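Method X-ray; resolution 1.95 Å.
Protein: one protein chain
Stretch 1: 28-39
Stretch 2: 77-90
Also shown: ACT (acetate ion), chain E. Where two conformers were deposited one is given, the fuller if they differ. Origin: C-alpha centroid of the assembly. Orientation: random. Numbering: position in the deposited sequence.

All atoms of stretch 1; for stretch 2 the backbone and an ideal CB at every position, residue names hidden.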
# COMPACT_ATOMS: atom_id res chain seq x y z
N LEU A 28 -7.82 3.40 -14.44
CA LEU A 28 -7.61 2.10 -15.08
C LEU A 28 -6.36 1.40 -14.59
O LEU A 28 -6.39 0.21 -14.27
CB LEU A 28 -7.54 2.24 -16.61
CG LEU A 28 -8.83 2.65 -17.30
CD1 LEU A 28 -8.56 2.83 -18.81
CD2 LEU A 28 -9.94 1.65 -16.99
N LYS A 29 -5.28 2.16 -14.46
CA LYS A 29 -4.00 1.56 -14.07
C LYS A 29 -3.84 1.46 -12.54
O LYS A 29 -2.78 1.09 -12.06
CB LYS A 29 -2.83 2.24 -14.79
CG LYS A 29 -2.73 1.83 -16.28
CD LYS A 29 -2.24 0.38 -16.38
CE LYS A 29 -1.99 -0.08 -17.78
NZ LYS A 29 -3.21 -0.08 -18.51
N ASN A 30 -4.92 1.72 -11.78
CA ASN A 30 -4.99 1.30 -10.37
C ASN A 30 -4.84 -0.23 -10.14
O ASN A 30 -4.64 -0.68 -9.00
CB ASN A 30 -6.30 1.77 -9.71
CG ASN A 30 -6.34 3.27 -9.41
OD1 ASN A 30 -5.63 4.10 -10.03
ND2 ASN A 30 -7.23 3.64 -8.51
N THR A 31 -4.99 -1.01 -11.21
CA THR A 31 -4.67 -2.42 -11.20
C THR A 31 -3.26 -2.67 -10.69
O THR A 31 -3.02 -3.65 -10.01
CB THR A 31 -4.80 -3.04 -12.59
OG1 THR A 31 -3.96 -2.29 -13.49
CG2 THR A 31 -6.26 -3.02 -13.06
N VAL A 32 -2.34 -1.74 -10.93
CA VAL A 32 -0.93 -1.95 -10.50
C VAL A 32 -0.76 -2.14 -8.98
O VAL A 32 0.19 -2.81 -8.54
CB VAL A 32 0.01 -0.79 -10.98
CG1 VAL A 32 -0.20 0.48 -10.14
CG2 VAL A 32 1.46 -1.24 -10.94
N PHE A 33 -1.68 -1.59 -8.18
CA PHE A 33 -1.57 -1.65 -6.72
C PHE A 33 -1.90 -3.05 -6.18
O PHE A 33 -1.59 -3.35 -5.02
CB PHE A 33 -2.42 -0.56 -6.02
CG PHE A 33 -2.13 0.83 -6.53
CD1 PHE A 33 -0.83 1.33 -6.53
CD2 PHE A 33 -3.15 1.64 -7.00
CE1 PHE A 33 -0.54 2.60 -7.05
CE2 PHE A 33 -2.87 2.91 -7.52
CZ PHE A 33 -1.56 3.37 -7.56
N ASN A 34 -2.55 -3.87 -7.01
CA ASN A 34 -2.77 -5.30 -6.69
C ASN A 34 -3.21 -5.99 -7.95
O ASN A 34 -4.37 -5.88 -8.37
CB ASN A 34 -3.82 -5.46 -5.57
CG ASN A 34 -4.00 -6.89 -5.12
OD1 ASN A 34 -3.94 -7.81 -5.91
ND2 ASN A 34 -4.27 -7.07 -3.82
N LYS A 35 -2.27 -6.64 -8.61
CA LYS A 35 -2.60 -7.44 -9.74
C LYS A 35 -1.64 -8.61 -9.87
O LYS A 35 -0.47 -8.52 -9.45
CB LYS A 35 -2.59 -6.62 -11.04
CG LYS A 35 -1.21 -6.14 -11.51
CD LYS A 35 -1.28 -5.53 -12.92
CE LYS A 35 -0.04 -5.84 -13.73
NZ LYS A 35 -0.04 -5.17 -15.08
N MSE A 36 -2.12 -9.64 -10.53
CA MSE A 36 -1.33 -10.83 -10.79
C MSE A 36 -0.35 -10.54 -11.92
O MSE A 36 -0.69 -9.84 -12.89
CB MSE A 36 -2.20 -12.01 -11.16
CG MSE A 36 -3.22 -12.42 -10.10
SE MSE A 36 -2.59 -12.81 -8.29
CE MSE A 36 -1.34 -14.30 -8.74
N THR A 37 0.85 -11.07 -11.77
CA THR A 37 1.95 -10.87 -12.72
C THR A 37 2.47 -12.25 -13.23
O THR A 37 2.06 -13.30 -12.73
CB THR A 37 3.09 -9.99 -12.09
OG1 THR A 37 3.57 -10.61 -10.89
CG2 THR A 37 2.60 -8.57 -11.77
N PRO A 38 3.34 -12.26 -14.25
CA PRO A 38 3.79 -13.58 -14.78
C PRO A 38 4.53 -14.36 -13.73
O PRO A 38 5.31 -13.78 -13.00
CB PRO A 38 4.74 -13.19 -15.89
CG PRO A 38 4.21 -11.94 -16.39
CD PRO A 38 3.66 -11.18 -15.17
N GLY A 39 4.28 -15.66 -13.67
CA GLY A 39 4.83 -16.51 -12.63
C GLY A 39 3.68 -17.15 -11.89
O GLY A 39 2.53 -16.87 -12.21
N UNK A 77 11.65 -9.79 -10.67
CA UNK A 77 10.23 -9.65 -10.90
C UNK A 77 9.63 -8.38 -10.30
O UNK A 77 10.25 -7.69 -9.46
CB UNK A 77 9.51 -10.87 -10.33
N UNK A 78 8.41 -8.09 -10.73
CA UNK A 78 7.55 -7.00 -10.22
C UNK A 78 7.91 -5.61 -10.67
O UNK A 78 7.03 -4.80 -10.94
CB UNK A 78 7.57 -7.01 -8.69
N UNK A 79 9.21 -5.27 -10.67
CA UNK A 79 9.64 -3.93 -10.97
C UNK A 79 9.18 -3.46 -12.38
O UNK A 79 8.83 -2.30 -12.55
CB UNK A 79 11.16 -3.86 -10.85
N UNK A 80 9.15 -4.35 -13.37
CA UNK A 80 8.67 -3.99 -14.71
C UNK A 80 7.21 -3.57 -14.68
O UNK A 80 6.82 -2.60 -15.33
CB UNK A 80 8.85 -5.16 -15.68
N UNK A 81 6.40 -4.33 -13.95
CA UNK A 81 4.95 -4.10 -13.88
C UNK A 81 4.66 -2.76 -13.21
O UNK A 81 3.82 -2.00 -13.67
CB UNK A 81 4.26 -5.23 -13.12
N UNK A 82 5.39 -2.50 -12.14
CA UNK A 82 5.23 -1.27 -11.40
C UNK A 82 5.61 -0.07 -12.25
O UNK A 82 4.86 0.89 -12.28
CB UNK A 82 6.07 -1.31 -10.12
N UNK A 83 6.75 -0.15 -12.94
CA UNK A 83 7.19 0.97 -13.79
C UNK A 83 6.24 1.22 -14.97
O UNK A 83 5.79 2.31 -15.18
CB UNK A 83 8.60 0.70 -14.32
N UNK A 84 5.97 0.19 -15.74
CA UNK A 84 5.15 0.32 -16.95
C UNK A 84 3.72 0.76 -16.64
O UNK A 84 3.20 1.65 -17.32
CB UNK A 84 5.12 -1.01 -17.71
N UNK A 85 3.12 0.20 -15.59
CA UNK A 85 1.70 0.53 -15.32
C UNK A 85 1.55 1.88 -14.67
O UNK A 85 0.59 2.54 -14.98
CB UNK A 85 1.06 -0.53 -14.43
N UNK A 86 2.45 2.26 -13.75
CA UNK A 86 2.44 3.62 -13.22
C UNK A 86 2.60 4.63 -14.35
O UNK A 86 1.84 5.60 -14.43
CB UNK A 86 3.55 3.80 -12.18
N UNK A 87 3.56 4.40 -15.24
CA UNK A 87 3.74 5.33 -16.35
C UNK A 87 2.57 5.31 -17.34
O UNK A 87 2.20 6.38 -17.84
CB UNK A 87 5.04 5.00 -17.09
N UNK A 88 1.97 4.14 -17.58
CA UNK A 88 0.73 4.10 -18.41
C UNK A 88 -0.37 4.92 -17.74
O UNK A 88 -1.07 5.67 -18.40
CB UNK A 88 0.25 2.66 -18.62
N UNK A 89 -0.53 4.78 -16.43
CA UNK A 89 -1.48 5.58 -15.66
C UNK A 89 -1.25 7.08 -15.78
O UNK A 89 -2.20 7.84 -15.95
CB UNK A 89 -1.41 5.18 -14.19
N UNK A 90 0.03 7.48 -15.69
CA UNK A 90 0.45 8.88 -15.81
C UNK A 90 0.12 9.39 -17.21
O UNK A 90 -0.41 10.51 -17.34
CB UNK A 90 1.94 9.03 -15.52
C ACT E . 9.20 6.06 -18.84
O ACT E . 10.27 5.43 -18.66
OXT ACT E . 8.30 5.62 -19.64
CH3 ACT E . 8.97 7.33 -18.12

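Position 77 precedes the helix, and its CA-to-CB bond points toward stretch 1, yet no atom there lies within 5.5 Å of the ideal CB. Many side chains would fit; the deposited residue is L77, which stays just beyond contact.

Position 78 is the N-cap. Its backbone angles, phi 75° and psi -42°, are unusual for any residue with a side chain; glycine would be the least strained. Its CB points sideways, so a side chain of some length is needed to reach T37. The residue is Y78: its ring edge meets the threonine, with CE1 3.7 Å from T37 OG1.

Positions 79 and 80 begin the helix out of reach of stretch 1, which says little about them. They hold I79 and E80.

Position 81 points toward stretch 1. Its ideal CB is 4.0 Å from T37 CG2 and 4.4 Å from K35 CE, so a compact side chain suits the space, and the lysine favours an acid, although serine, asparagine or a small apolar group could fit. D81 is found. Its CG packs 3.4 Å from T37 CG2, while OD1 lies 4.4 Å from K35 NZ, a favourable placing of opposite charges but too long for a salt bridge.

At position 82 the CB points sideways, 4.7 Å from V32 CG2. With V32 and F33 nearby, a large apolar or aromatic side chain that bends back would be rewarded. W82 does this: CE3 is 3.9 Å from V32 CG2 and CZ3 is 3.9 Å from F33 CD1, at the edge of the phenylalanine ring, while V32 O lies over one face of the indole.

Position 83 points away from stretch 1, which leaves its type open. W83 is found; its NE1 donates a 3.0 Å hydrogen bond to O of the acetate ion, probably from the crystallisation liquor. Position 84 points sideways and is unconstrained by stretch 1; it is Q84.

Position 85 points toward stretch 1, its CB 3.6 Å from V32 CG2, 3.9 Å from K29 CD and 4.8 Å from K35 NZ. A short acid fits best; asparagine could accept a hydrogen bond but not balance the charge. D85 forms a salt bridge, K35 NZ donating to OD2 at 2.6 Å, while its CB packs against the valine.

Position 86 points away, its CB 5.4 Å from V32 CG1, so small or medium apolar groups are plausible. C86 places SG 4.1 Å from V32 CG1. Position 87 also points away; Y87 has the acetate methyl over one ring face, CE1 being 3.3 Å from ACT CH3.

At position 88 the CB sits 3.6 Å from K29 CE, favouring a small side chain such as alanine or serine. A88 packs there against the lysine's aliphatic part.

Position 89 is tighter still: an ideal CB would be 3.3 Å from K29 CB. G89 avoids that crowding.

Position 90 points away, leaving its choice open; it is I90.

Stretch 2 (77-90) LYIEDWWQDCYAGI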
# COMPACT_ATOMS: atom_id res chain seq x y z
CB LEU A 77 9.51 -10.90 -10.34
CG LEU A 77 9.86 -12.25 -10.98
CD1 LEU A 77 9.11 -13.36 -10.28
CD2 LEU A 77 9.57 -12.23 -12.48
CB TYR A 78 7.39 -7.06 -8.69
CG TYR A 78 7.29 -8.46 -8.17
CD1 TYR A 78 6.30 -9.29 -8.64
CD2 TYR A 78 8.24 -8.99 -7.28
CE1 TYR A 78 6.21 -10.60 -8.24
CE2 TYR A 78 8.15 -10.35 -6.85
CZ TYR A 78 7.11 -11.14 -7.34
OH TYR A 78 6.96 -12.48 -6.98
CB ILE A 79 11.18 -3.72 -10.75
CG1 ILE A 79 12.01 -4.64 -11.67
CG2 ILE A 79 11.57 -3.90 -9.24
CD1 ILE A 79 13.49 -4.49 -11.51
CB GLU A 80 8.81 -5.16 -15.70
CG GLU A 80 10.16 -5.25 -16.28
CD GLU A 80 10.37 -6.50 -17.11
OE1 GLU A 80 10.35 -7.62 -16.54
OE2 GLU A 80 10.60 -6.32 -18.32
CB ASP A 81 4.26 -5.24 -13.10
CG ASP A 81 4.63 -6.62 -13.66
OD1 ASP A 81 3.95 -7.06 -14.58
OD2 ASP A 81 5.65 -7.20 -13.23
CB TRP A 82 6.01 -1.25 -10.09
CG TRP A 82 5.34 -1.92 -8.95
CD1 TRP A 82 5.56 -3.18 -8.48
CD2 TRP A 82 4.38 -1.33 -8.08
NE1 TRP A 82 4.77 -3.43 -7.38
CE2 TRP A 82 4.03 -2.31 -7.11
CE3 TRP A 82 3.76 -0.09 -8.02
CZ2 TRP A 82 3.11 -2.06 -6.09
CZ3 TRP A 82 2.82 0.15 -7.01
CH2 TRP A 82 2.53 -0.83 -6.04
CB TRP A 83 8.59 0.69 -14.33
CG TRP A 83 9.20 1.80 -15.10
CD1 TRP A 83 9.03 2.07 -16.43
CD2 TRP A 83 10.11 2.76 -14.61
NE1 TRP A 83 9.78 3.17 -16.79
CE2 TRP A 83 10.44 3.62 -15.69
CE3 TRP A 83 10.66 3.00 -13.35
CZ2 TRP A 83 11.33 4.70 -15.54
CZ3 TRP A 83 11.55 4.09 -13.19
CH2 TRP A 83 11.88 4.91 -14.29
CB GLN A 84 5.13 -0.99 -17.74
CG GLN A 84 6.47 -1.38 -18.29
CD GLN A 84 6.47 -2.74 -19.00
OE1 GLN A 84 5.44 -3.40 -19.12
NE2 GLN A 84 7.65 -3.14 -19.48
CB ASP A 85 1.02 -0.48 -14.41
CG ASP A 85 0.76 -1.82 -15.09
OD1 ASP A 85 1.01 -1.99 -16.32
OD2 ASP A 85 0.34 -2.72 -14.35
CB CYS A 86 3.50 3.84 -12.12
SG CYS A 86 3.00 3.06 -10.53
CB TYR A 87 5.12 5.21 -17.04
CG TYR A 87 6.12 6.11 -16.34
CD1 TYR A 87 6.01 7.48 -16.39
CD2 TYR A 87 7.11 5.57 -15.53
CE1 TYR A 87 6.89 8.30 -15.69
CE2 TYR A 87 8.00 6.36 -14.86
CZ TYR A 87 7.88 7.73 -14.93
OH TYR A 87 8.77 8.50 -14.19
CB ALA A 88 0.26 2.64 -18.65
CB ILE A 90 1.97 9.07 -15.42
CG1 ILE A 90 2.12 8.96 -13.89
CG2 ILE A 90 2.53 10.44 -15.92
CD1 ILE A 90 3.52 8.44 -13.46
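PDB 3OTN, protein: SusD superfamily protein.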